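Local coordinates for response regulator (Pseudomonas putida, PDB 3HDV), which is probably the receiver domain of a two-component response regulator, taking up a phosphoryl group to switch a signalling response, at residues L68-I71 / R72-A76; V97-H101 / L102-D106; D106-L109 / K110-L114. All coordinates share one frame; numbering follows the deposited sequence.

Contact 1 (L68-I71 / R72-A76); sequences LDLI and RTIRA
Leu68 covers one face of the guanidinium of Arg72, one turn further along helix 67-75. Its CG sits 3.6 Å above the guanidinium plane and over its centre, while the two methyls spread over the same group: CD1 comes 3.8 Å from Arg72 NE and CD2 3.7 Å from Arg72 NH2. This straddling follows from a first torsion of 168°, which sets Leu68 CG anti to the backbone N, on the carbonyl side, where the branch meets Arg72. Asp69 uses a different part of the same group. Its OD1 meets Arg72 NH1 at the edge, close to the guanidinium plane, in a salt bridge of 3.2 Å, with the carboxylate and guanidinium planes 37° apart. The arginine is extended from CG to NE, which carries the guanidinium back to Leu68 and Asp69. A polar side chain also clasps the backbone: Thr73 OG1 gives a 2.9 Å hydrogen bond to Leu70 O, which accepts the helical bond from Ile74 N at 3.0 Å as well. The hydroxyl in turn takes a hydrogen bond from Arg44 of helix 40-49. On the buried side Leu70 CD1 and Ile74 CD1 pack 3.8 Å apart, both residues resting on Met56 of strand 53-58, and Ile71 faces Ile84 and Val86 of the next strand. If Leu68 gave way to an alanine, the guanidinium would probably lose its apolar cover and turn more easily away from Asp69, and Leu102 would lose a packing partner. The helix is thus two-sided: branched aliphatics meet the sheet, whereas the solvent-facing side pairs Asp69 with Arg72, the acid lying near the helix N-terminus, where its negative charge should suit the helix dipole.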
# COMPACT_ATOMS: atom_id res chain seq x y z
N LEU B 68 19.17 8.24 -1.17
CA LEU B 68 20.02 9.42 -1.30
C LEU B 68 20.86 9.38 -2.61
O LEU B 68 20.96 10.38 -3.32
CB LEU B 68 20.92 9.60 -0.08
CG LEU B 68 22.07 10.58 -0.10
CD1 LEU B 68 21.62 11.96 -0.44
CD2 LEU B 68 22.84 10.55 1.25
N ASP B 69 21.46 8.24 -2.91
CA ASP B 69 22.24 8.11 -4.15
C ASP B 69 21.33 8.30 -5.37
O ASP B 69 21.74 8.94 -6.33
CB ASP B 69 22.90 6.74 -4.22
CG ASP B 69 24.17 6.64 -3.38
OD1 ASP B 69 24.79 7.67 -3.08
OD2 ASP B 69 24.57 5.52 -3.04
N LEU B 70 20.11 7.76 -5.34
CA LEU B 70 19.18 7.93 -6.46
C LEU B 70 18.89 9.40 -6.69
O LEU B 70 18.96 9.90 -7.82
CB LEU B 70 17.89 7.15 -6.23
CG LEU B 70 16.67 7.50 -7.11
CD1 LEU B 70 16.94 7.18 -8.61
CD2 LEU B 70 15.41 6.78 -6.65
N ILE B 71 18.55 10.12 -5.63
CA ILE B 71 18.32 11.55 -5.73
C ILE B 71 19.51 12.32 -6.31
O ILE B 71 19.34 13.17 -7.18
CB ILE B 71 17.85 12.15 -4.33
CG1 ILE B 71 16.53 11.49 -3.93
CG2 ILE B 71 17.72 13.67 -4.42
CD1 ILE B 71 16.06 11.76 -2.48
N ARG B 72 20.71 12.02 -5.84
CA ARG B 72 21.91 12.64 -6.38
C ARG B 72 22.05 12.42 -7.89
O ARG B 72 22.33 13.35 -8.62
CB ARG B 72 23.16 12.05 -5.71
CG ARG B 72 23.64 12.80 -4.52
CD ARG B 72 24.43 11.82 -3.68
NE ARG B 72 24.86 12.40 -2.43
CZ ARG B 72 25.35 11.70 -1.41
NH1 ARG B 72 25.47 10.38 -1.51
NH2 ARG B 72 25.72 12.33 -0.30
N THR B 73 21.83 11.20 -8.36
CA THR B 73 21.94 11.00 -9.82
C THR B 73 20.84 11.73 -10.58
O THR B 73 21.07 12.20 -11.73
CB THR B 73 21.94 9.54 -10.24
OG1 THR B 73 20.66 8.94 -9.99
CG2 THR B 73 23.06 8.79 -9.55
N ILE B 74 19.64 11.83 -9.99
CA ILE B 74 18.57 12.59 -10.63
C ILE B 74 18.96 14.07 -10.78
O ILE B 74 18.78 14.66 -11.83
CB ILE B 74 17.18 12.42 -9.95
CG1 ILE B 74 16.68 10.99 -10.10
CG2 ILE B 74 16.15 13.39 -10.56
CD1 ILE B 74 15.52 10.62 -9.18
N ARG B 75 19.51 14.66 -9.72
CA ARG B 75 19.83 16.07 -9.73
C ARG B 75 20.99 16.39 -10.67
O ARG B 75 21.21 17.55 -11.01
CB ARG B 75 20.14 16.59 -8.30
CG ARG B 75 18.94 16.58 -7.35
CD ARG B 75 17.83 17.47 -7.82
NE ARG B 75 16.74 17.50 -6.84
CZ ARG B 75 15.46 17.29 -7.12
NH1 ARG B 75 15.10 17.05 -8.38
NH2 ARG B 75 14.54 17.34 -6.14
N ALA B 76 21.76 15.37 -11.04
CA ALA B 76 22.87 15.52 -11.99
C ALA B 76 22.43 15.19 -13.43
O ALA B 76 23.24 15.27 -14.33
CB ALA B 76 24.06 14.62 -11.56

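Contact 2 (V97-H101 / L102-D106); sequences VDVMH and LGVVD
Gly103 N turns back to Met100 O at 3.0 Å, and with this bond helix 93-101 of the CheY-like receiver fold comes to its glycine terminus. It is an i+3 to i bond, its donor 64° out of the carbonyl plane and so not on a lone pair. Just before it, Leu102 N still reaches Asp98 O at 3.3 Å in the helical pattern. Gly103 is the first residue to leave helical angles, and its phi of 87° is one that a side chain would tolerate poorly, because a CB would press on the preceding carbonyl oxygen. Past the glycine the chain leads through Val104 and Val105 to strand 106-109.

The return folds Val104 under the last helical turn. Its CG1 lies 3.6 Å from Val99 CG1, while CG2, set between the backbone N and the carbonyl carbon, meets Met100 SE at 3.7 Å; this selenomethionine chain, bent twice, crosses the valine at about a right angle. Compact beta-branched residues suit this place, since Val99 and Val104 both continue onto Val86 of strand 83-88. Leu102 packs on Leu68 and Ile71 of helix 67-75, while its carbonyl takes a hydrogen bond from Arg75. His101 projects outward, and its NE2 is hydrogen-bonded to Asp106 OD1 of the second subunit, so the helix end takes part in the subunit interface. One water bridges the helix end and the loop, donating to Met100 O at 2.9 Å and to Val104 O at 3.1 Å.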
# COMPACT_ATOMS: atom_id res chain seq x y z
N VAL B 97 19.68 16.33 6.42
CA VAL B 97 20.22 17.59 5.96
C VAL B 97 20.81 17.45 4.54
O VAL B 97 20.59 18.31 3.71
CB VAL B 97 21.24 18.16 6.99
CG1 VAL B 97 22.07 19.28 6.34
CG2 VAL B 97 20.51 18.64 8.31
N ASP B 98 21.59 16.36 4.30
CA ASP B 98 22.07 16.05 2.94
C ASP B 98 20.92 16.00 1.92
O ASP B 98 21.00 16.61 0.87
CB ASP B 98 22.79 14.69 2.91
CG ASP B 98 24.17 14.74 3.54
OD1 ASP B 98 24.79 15.83 3.58
OD2 ASP B 98 24.65 13.67 3.99
N VAL B 99 19.88 15.25 2.23
CA VAL B 99 18.70 15.18 1.35
C VAL B 99 18.05 16.55 1.12
O VAL B 99 17.73 16.94 -0.04
CB VAL B 99 17.70 14.11 1.81
CG1 VAL B 99 16.39 14.13 0.94
CG2 VAL B 99 18.37 12.74 1.74
N MSE B 100 17.89 17.31 2.20
CA MSE B 100 17.29 18.63 2.07
C MSE B 100 18.15 19.59 1.19
O MSE B 100 17.60 20.40 0.45
CB MSE B 100 16.92 19.23 3.45
CG MSE B 100 15.81 18.44 4.22
SE MSE B 100 14.07 18.72 3.28
CE MSE B 100 13.81 20.59 3.89
N HIS B 101 19.47 19.50 1.27
CA HIS B 101 20.32 20.28 0.34
C HIS B 101 20.12 19.91 -1.11
O HIS B 101 20.40 20.73 -2.00
CB HIS B 101 21.81 20.13 0.65
CG HIS B 101 22.28 20.89 1.86
ND1 HIS B 101 22.25 22.26 1.94
CD2 HIS B 101 22.90 20.46 2.99
CE1 HIS B 101 22.81 22.65 3.08
NE2 HIS B 101 23.24 21.57 3.72
N LEU B 102 19.69 18.67 -1.36
CA LEU B 102 19.31 18.23 -2.70
C LEU B 102 17.94 18.75 -3.19
O LEU B 102 17.54 18.48 -4.31
CB LEU B 102 19.46 16.71 -2.87
CG LEU B 102 20.89 16.17 -2.66
CD1 LEU B 102 20.96 14.67 -2.50
CD2 LEU B 102 21.84 16.66 -3.77
N GLY B 103 17.21 19.50 -2.37
CA GLY B 103 16.06 20.23 -2.89
C GLY B 103 14.75 19.45 -2.92
O GLY B 103 13.83 19.81 -3.70
N VAL B 104 14.58 18.43 -2.09
CA VAL B 104 13.34 17.66 -2.14
C VAL B 104 12.13 18.55 -1.79
O VAL B 104 12.28 19.55 -1.13
CB VAL B 104 13.42 16.36 -1.30
CG1 VAL B 104 14.57 15.50 -1.79
CG2 VAL B 104 13.56 16.66 0.23
N VAL B 105 10.94 18.20 -2.25
CA VAL B 105 9.69 18.92 -1.87
C VAL B 105 9.45 18.81 -0.35
O VAL B 105 9.12 19.81 0.32
CB VAL B 105 8.50 18.30 -2.62
CG1 VAL B 105 7.09 18.81 -2.09
CG2 VAL B 105 8.67 18.58 -4.14
N ASP B 106 9.55 17.59 0.20
CA ASP B 106 9.50 17.45 1.66
C ASP B 106 10.13 16.13 2.02
O ASP B 106 10.42 15.32 1.12
CB ASP B 106 8.04 17.47 2.16
CG ASP B 106 7.91 18.03 3.58
OD1 ASP B 106 8.89 18.07 4.41
OD2 ASP B 106 6.80 18.49 3.88
O HOH W 1 14.80 20.85 0.06

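Contact 3 (D106-L109 / K110-L114)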
# COMPACT_ATOMS: atom_id res chain seq x y z
N ASP B 106 9.55 17.59 0.20
CA ASP B 106 9.50 17.45 1.66
C ASP B 106 10.13 16.13 2.02
O ASP B 106 10.42 15.32 1.12
CB ASP B 106 8.04 17.47 2.16
CG ASP B 106 7.91 18.03 3.58
OD1 ASP B 106 8.89 18.07 4.41
OD2 ASP B 106 6.80 18.49 3.88
N PHE B 107 10.29 15.90 3.34
CA PHE B 107 10.99 14.73 3.87
C PHE B 107 10.07 14.29 5.00
O PHE B 107 10.01 14.94 6.03
CB PHE B 107 12.37 15.18 4.37
CG PHE B 107 13.30 14.07 4.84
CD1 PHE B 107 14.51 13.86 4.20
CD2 PHE B 107 13.00 13.29 5.96
CE1 PHE B 107 15.42 12.85 4.62
CE2 PHE B 107 13.89 12.26 6.40
CZ PHE B 107 15.10 12.05 5.73
N LEU B 108 9.36 13.18 4.80
CA LEU B 108 8.44 12.66 5.79
C LEU B 108 8.98 11.40 6.42
O LEU B 108 9.59 10.58 5.74
CB LEU B 108 7.11 12.33 5.12
CG LEU B 108 6.05 13.41 4.93
CD1 LEU B 108 6.60 14.70 4.49
CD2 LEU B 108 4.86 12.96 4.02
N LEU B 109 8.68 11.17 7.69
CA LEU B 109 9.07 9.90 8.33
C LEU B 109 7.93 8.91 8.33
O LEU B 109 6.76 9.28 8.48
CB LEU B 109 9.63 10.13 9.75
CG LEU B 109 10.89 11.02 9.93
CD1 LEU B 109 11.15 11.28 11.44
CD2 LEU B 109 12.09 10.33 9.32
N LYS B 110 8.27 7.64 8.12
CA LYS B 110 7.31 6.54 8.29
C LYS B 110 7.03 6.37 9.81
O LYS B 110 7.87 6.72 10.60
CB LYS B 110 7.87 5.25 7.66
CG LYS B 110 8.12 5.31 6.10
CD LYS B 110 8.78 4.04 5.59
CE LYS B 110 7.78 2.87 5.60
NZ LYS B 110 8.38 1.54 5.16
N PRO B 111 5.84 5.90 10.22
CA PRO B 111 4.62 5.64 9.41
C PRO B 111 4.07 6.94 8.82
O PRO B 111 3.88 7.96 9.54
CB PRO B 111 3.62 5.03 10.42
CG PRO B 111 4.39 4.73 11.64
CD PRO B 111 5.61 5.60 11.66
N VAL B 112 3.86 6.92 7.51
CA VAL B 112 3.62 8.15 6.81
C VAL B 112 2.27 8.73 7.23
O VAL B 112 1.30 7.98 7.48
CB VAL B 112 3.70 7.97 5.25
CG1 VAL B 112 2.62 6.95 4.75
CG2 VAL B 112 3.61 9.34 4.50
N ASP B 113 2.25 10.05 7.34
CA ASP B 113 1.01 10.80 7.50
C ASP B 113 0.40 11.05 6.11
O ASP B 113 0.82 11.92 5.32
CB ASP B 113 1.32 12.08 8.29
CG ASP B 113 0.16 13.05 8.35
OD1 ASP B 113 -0.78 13.00 7.52
OD2 ASP B 113 0.24 13.92 9.24
N LEU B 114 -0.57 10.20 5.79
CA LEU B 114 -1.18 10.14 4.46
C LEU B 114 -1.90 11.43 4.06
O LEU B 114 -1.81 11.88 2.90
CB LEU B 114 -2.12 8.93 4.40
CG LEU B 114 -1.40 7.57 4.37
CD1 LEU B 114 -2.43 6.47 4.44
CD2 LEU B 114 -0.63 7.42 3.08
O HOH W 2 4.87 11.41 7.89
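One water is held by both sides of the turn: it donates to Leu109 O at 2.9 Å and accepts from Asp113 N at 3.0 Å. It joins the end of strand 106-109 to the start of helix 114-124 where no direct hydrogen bond links the two segments. A cis peptide between Lys110 and Pro111 helps turn the chain here, a hallmark of receiver domains, in which the lysine at this place commonly contacts the phosphoryl group; Lys110 probably corresponds to that lysine, and Asp59 is the predicted phosphorylation site. Inside the bend the apolar touch is small: Leu108 CD2 meets Val112 CG2 at 3.9 Å, the two side chains crossing at a slant. Val112 presents this methyl because CG2 lies opposite the backbone N, with CG1 taking the position between N and the carbonyl carbon. At the other end of the strand, Asp106 OD1 accepts from Phe107 N at 2.8 Å. Asp113, at the N-cap, suits its place because its OD1 accepts from Lys116 N, a first-turn amide without a helical carbonyl partner one turn back. The strand forms the sheet edge within the chain beside strand 83-88; Leu108 faces helix 114-124 through Lys116 and Leu120, and Phe107 looks the other way, onto Ala96 and Val99 of helix 93-101.

Overall arrangement
The three contacts follow one another along the chain, contacts 1 and 2 touching, and 2 and 3 touching. Contact 1 lies within one helix of a beta-alpha-beta unit, contact 2 joins helix 93-101 to its following loop, and contact 3 joins strand 106-109 to the loop before helix 114-124. Contacts 2 and 3 share Asp106, and Val99 touches the ring of Phe107. Contacts 1 and 3 do not meet; their centres are about 20 Å apart. Contact 1, partly buried, is regular helix, with aliphatics on the sheet side and a salt bridge outward; contact 2, also partly buried, is a glycine-ended helix; contact 3 is a surface contact, a cis-proline turn bridged by water. Only contacts 2 and 3 reach the second subunit.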